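Local coordinates for endo-pectate lyase (Erwinia chrysanthemi, PDB 3B8Y), which probably cleaves polygalacturonate and methylated pectins internally by calcium-dependent elimination, leaving unsaturated galacturonosyl ends, at residues A[250-255]-A[282-287]. Numbering follows the deposited sequence.
Sequences LWRSCG and GVNRNY. With ADA (alpha-D-galactopyranuronic acid), chain C; ADA (alpha-D-galactopyranuronic acid), chain B.
Asn284 ND2 donates to Cys254 O at 2.8 Å, the shortest hydrogen bond between the two segments, approaching from above the plane of that carbonyl. Asn284 OD1 accepts from Arg252 NH2 at 3.0 Å, and this bond is fairly straight (162°). The oxygen lies at the guanidinium edge, near its plane, while the amide itself is turned 63° against that plane. These two bonds fix the rotation of the amide.

Arg252 carries the contact to the bound galacturonates. Its chain bends at chi2 (55°), and CD passes over Gly282, 3.5 Å from Gly282 O. Arg252 NE and NH1 then donate to the two carboxylate oxygens of the chain C galacturonate, O6A and O6B. This is a two-bond grip on the acid group, and Asn284, on NH2, is well placed to hold the guanidinium in this orientation. The guanidinium also makes a cation-pi contact with Phe312. Gly255 N donates to O2 of the chain B galacturonate at 2.9 Å. The end of strand 249-253 and the residues after it line the sugar site, consistent with a place in the substrate cleft. The side chain of Arg252 is about 8 Å from that of Asp195, a zinc ligand.

The backbones pair in parallel. Ser253 N gives a nearly linear bond to Gly282 O (2.9 Å), and Gly282 N makes a weak one to Trp251 O. Away from the sugars, Val283 CG1 meets the edge of the Trp251 indole, 3.5 Å from CZ3. Trp251 NE1 is hydrogen-bonded to His228 ND1. Ser253 OG is hydrogen-bonded to Asp289 OD2, which also accepts from Asn284 N.

The pair belongs to the right-handed parallel beta-helix of the pectate lyases. Strands 249-253 and 276-284 lie on successive turns. Strand 224-228 flanks the first and strand 309-312 the second, continuing the same face.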
loop_
_atom_site.group_PDB
_atom_site.type_symbol
_atom_site.label_atom_id
_atom_site.label_comp_id
_atom_site.label_asym_id
_atom_site.label_seq_id
_atom_site.Cartn_x
_atom_site.Cartn_y
_atom_site.Cartn_z
ATOM N N LEU A 250 3.114 -8.618 -3.867
ATOM C CA LEU A 250 3.037 -7.307 -3.246
ATOM C C LEU A 250 4.062 -6.442 -3.967
ATOM O O LEU A 250 3.790 -5.295 -4.319
ATOM C CB LEU A 250 3.347 -7.390 -1.744
ATOM C CG LEU A 250 3.263 -6.107 -0.887
ATOM C CD1 LEU A 250 3.183 -6.480 0.585
ATOM C CD2 LEU A 250 4.463 -5.204 -1.105
ATOM N N TRP A 251 5.234 -7.028 -4.204
ATOM C CA TRP A 251 6.326 -6.353 -4.885
ATOM C C TRP A 251 7.088 -7.307 -5.788
ATOM O O TRP A 251 7.366 -8.465 -5.434
ATOM C CB TRP A 251 7.285 -5.743 -3.871
ATOM C CG TRP A 251 8.492 -5.076 -4.460
ATOM C CD1 TRP A 251 8.591 -3.773 -4.869
ATOM C CD2 TRP A 251 9.802 -5.643 -4.612
ATOM N NE1 TRP A 251 9.879 -3.492 -5.244
ATOM C CE2 TRP A 251 10.645 -4.620 -5.100
ATOM C CE3 TRP A 251 10.348 -6.913 -4.377
ATOM C CZ2 TRP A 251 12.008 -4.826 -5.360
ATOM C CZ3 TRP A 251 11.709 -7.119 -4.635
ATOM C CH2 TRP A 251 12.519 -6.074 -5.121
ATOM N N ARG A 252 7.433 -6.792 -6.961
ATOM C CA ARG A 252 8.184 -7.549 -7.932
ATOM C C ARG A 252 9.212 -6.698 -8.676
ATOM O O ARG A 252 8.867 -5.687 -9.298
ATOM C CB ARG A 252 7.234 -8.182 -8.947
ATOM C CG ARG A 252 7.934 -8.974 -10.019
ATOM C CD ARG A 252 8.842 -10.037 -9.420
ATOM N NE ARG A 252 9.091 -11.091 -10.390
ATOM C CZ ARG A 252 10.286 -11.418 -10.870
ATOM N NH1 ARG A 252 10.385 -12.394 -11.776
ATOM N NH2 ARG A 252 11.379 -10.800 -10.417
ATOM N N SER A 253 10.480 -7.083 -8.559
ATOM C CA SER A 253 11.535 -6.416 -9.304
ATOM C C SER A 253 11.336 -6.999 -10.698
ATOM O O SER A 253 11.445 -8.212 -10.879
ATOM C CB SER A 253 12.908 -6.835 -8.799
ATOM O OG SER A 253 13.903 -6.405 -9.706
ATOM N N CYS A 254 10.993 -6.147 -11.659
ATOM C CA CYS A 254 10.736 -6.582 -13.024
ATOM C C CYS A 254 11.619 -7.734 -13.486
ATOM O O CYS A 254 12.847 -7.645 -13.451
ATOM C CB CYS A 254 10.863 -5.419 -13.990
ATOM S SG CYS A 254 10.137 -5.840 -15.595
ATOM N N GLY A 255 10.973 -8.825 -13.891
ATOM C CA GLY A 255 11.698 -10.001 -14.331
ATOM C C GLY A 255 12.146 -10.016 -15.779
ATOM O O GLY A 255 13.218 -10.551 -16.079
ATOM N N GLY A 282 9.498 -10.617 -5.160
ATOM C CA GLY A 282 10.181 -11.327 -6.224
ATOM C C GLY A 282 11.440 -10.558 -6.565
ATOM O O GLY A 282 11.364 -9.435 -7.065
ATOM N N VAL A 283 12.595 -11.127 -6.222
ATOM C CA VAL A 283 13.881 -10.499 -6.504
ATOM C C VAL A 283 14.641 -11.248 -7.589
ATOM O O VAL A 283 14.530 -12.468 -7.711
ATOM C CB VAL A 283 14.821 -10.454 -5.241
ATOM C CG1 VAL A 283 14.299 -9.490 -4.196
ATOM C CG2 VAL A 283 14.987 -11.840 -4.630
ATOM N N ASN A 284 15.381 -10.504 -8.401
ATOM C CA ASN A 284 16.229 -11.099 -9.427
ATOM C C ASN A 284 17.578 -11.183 -8.733
ATOM O O ASN A 284 18.204 -10.161 -8.481
ATOM C CB ASN A 284 16.333 -10.185 -10.643
ATOM C CG ASN A 284 15.008 -9.988 -11.316
ATOM O OD1 ASN A 284 14.218 -10.927 -11.440
ATOM N ND2 ASN A 284 14.735 -8.759 -11.738
ATOM N N ARG A 285 18.011 -12.380 -8.363
ATOM C CA ARG A 285 19.289 -12.468 -7.671
ATOM C C ARG A 285 20.499 -12.232 -8.560
ATOM O O ARG A 285 21.474 -11.615 -8.126
ATOM C CB ARG A 285 19.420 -13.757 -6.862
ATOM C CG ARG A 285 19.659 -15.020 -7.630
ATOM C CD ARG A 285 20.257 -16.055 -6.680
ATOM N NE ARG A 285 20.471 -17.344 -7.327
ATOM C CZ ARG A 285 19.765 -18.442 -7.072
ATOM N NH1 ARG A 285 20.037 -19.559 -7.731
ATOM N NH2 ARG A 285 18.791 -18.429 -6.169
ATOM N N ASN A 286 20.406 -12.655 -9.818
ATOM C CA ASN A 286 21.497 -12.473 -10.772
ATOM C C ASN A 286 21.772 -10.995 -11.017
ATOM O O ASN A 286 22.857 -10.630 -11.465
ATOM C CB ASN A 286 21.189 -13.182 -12.102
ATOM C CG ASN A 286 19.885 -12.716 -12.732
ATOM O OD1 ASN A 286 18.846 -12.664 -12.069
ATOM N ND2 ASN A 286 19.933 -12.384 -14.022
ATOM N N TYR A 287 20.786 -10.152 -10.718
ATOM C CA TYR A 287 20.916 -8.707 -10.901
ATOM C C TYR A 287 21.278 -7.933 -9.627
ATOM O O TYR A 287 21.372 -6.711 -9.665
ATOM C CB TYR A 287 19.638 -8.120 -11.510
ATOM C CG TYR A 287 19.389 -8.474 -12.962
ATOM C CD1 TYR A 287 18.100 -8.415 -13.492
ATOM C CD2 TYR A 287 20.438 -8.837 -13.820
ATOM C CE1 TYR A 287 17.850 -8.694 -14.824
ATOM C CE2 TYR A 287 20.194 -9.129 -15.171
ATOM C CZ TYR A 287 18.893 -9.051 -15.661
ATOM O OH TYR A 287 18.611 -9.324 -16.980
HETATM C C1 ADA C . 3.639 -13.610 -12.942
HETATM C C2 ADA C . 3.487 -13.108 -14.378
HETATM C C3 ADA C . 4.603 -13.689 -15.227
HETATM C C4 ADA C . 5.948 -13.244 -14.623
HETATM C C5 ADA C . 5.997 -13.775 -13.187
HETATM C C6 ADA C . 7.300 -13.324 -12.594
HETATM O O1 ADA C . 3.521 -15.030 -12.888
HETATM O O2 ADA C . 2.227 -13.519 -14.899
HETATM O O3 ADA C . 4.473 -13.219 -16.576
HETATM O O4 ADA C . 6.067 -11.802 -14.574
HETATM O O5 ADA C . 4.919 -13.203 -12.418
HETATM O O6B ADA C . 8.464 -13.732 -13.129
HETATM O O6A ADA C . 7.294 -12.589 -11.637
HETATM C C1 ADA B . 6.683 -11.096 -15.624
HETATM C C2 ADA B . 7.474 -9.893 -15.094
HETATM C C3 ADA B . 6.526 -8.956 -14.389
HETATM C C4 ADA B . 5.466 -8.518 -15.385
HETATM C C5 ADA B . 4.732 -9.799 -15.873
HETATM C C6 ADA B . 3.640 -9.416 -16.849
HETATM O O2 ADA B . 8.469 -10.324 -14.170
HETATM O O3 ADA B . 7.246 -7.826 -13.905
HETATM O O4 ADA B . 6.123 -7.848 -16.483
HETATM O O5 ADA B . 5.664 -10.669 -16.543
HETATM O O6B ADA B . 2.647 -8.611 -16.450
HETATM O O6A ADA B . 3.654 -9.838 -17.986
#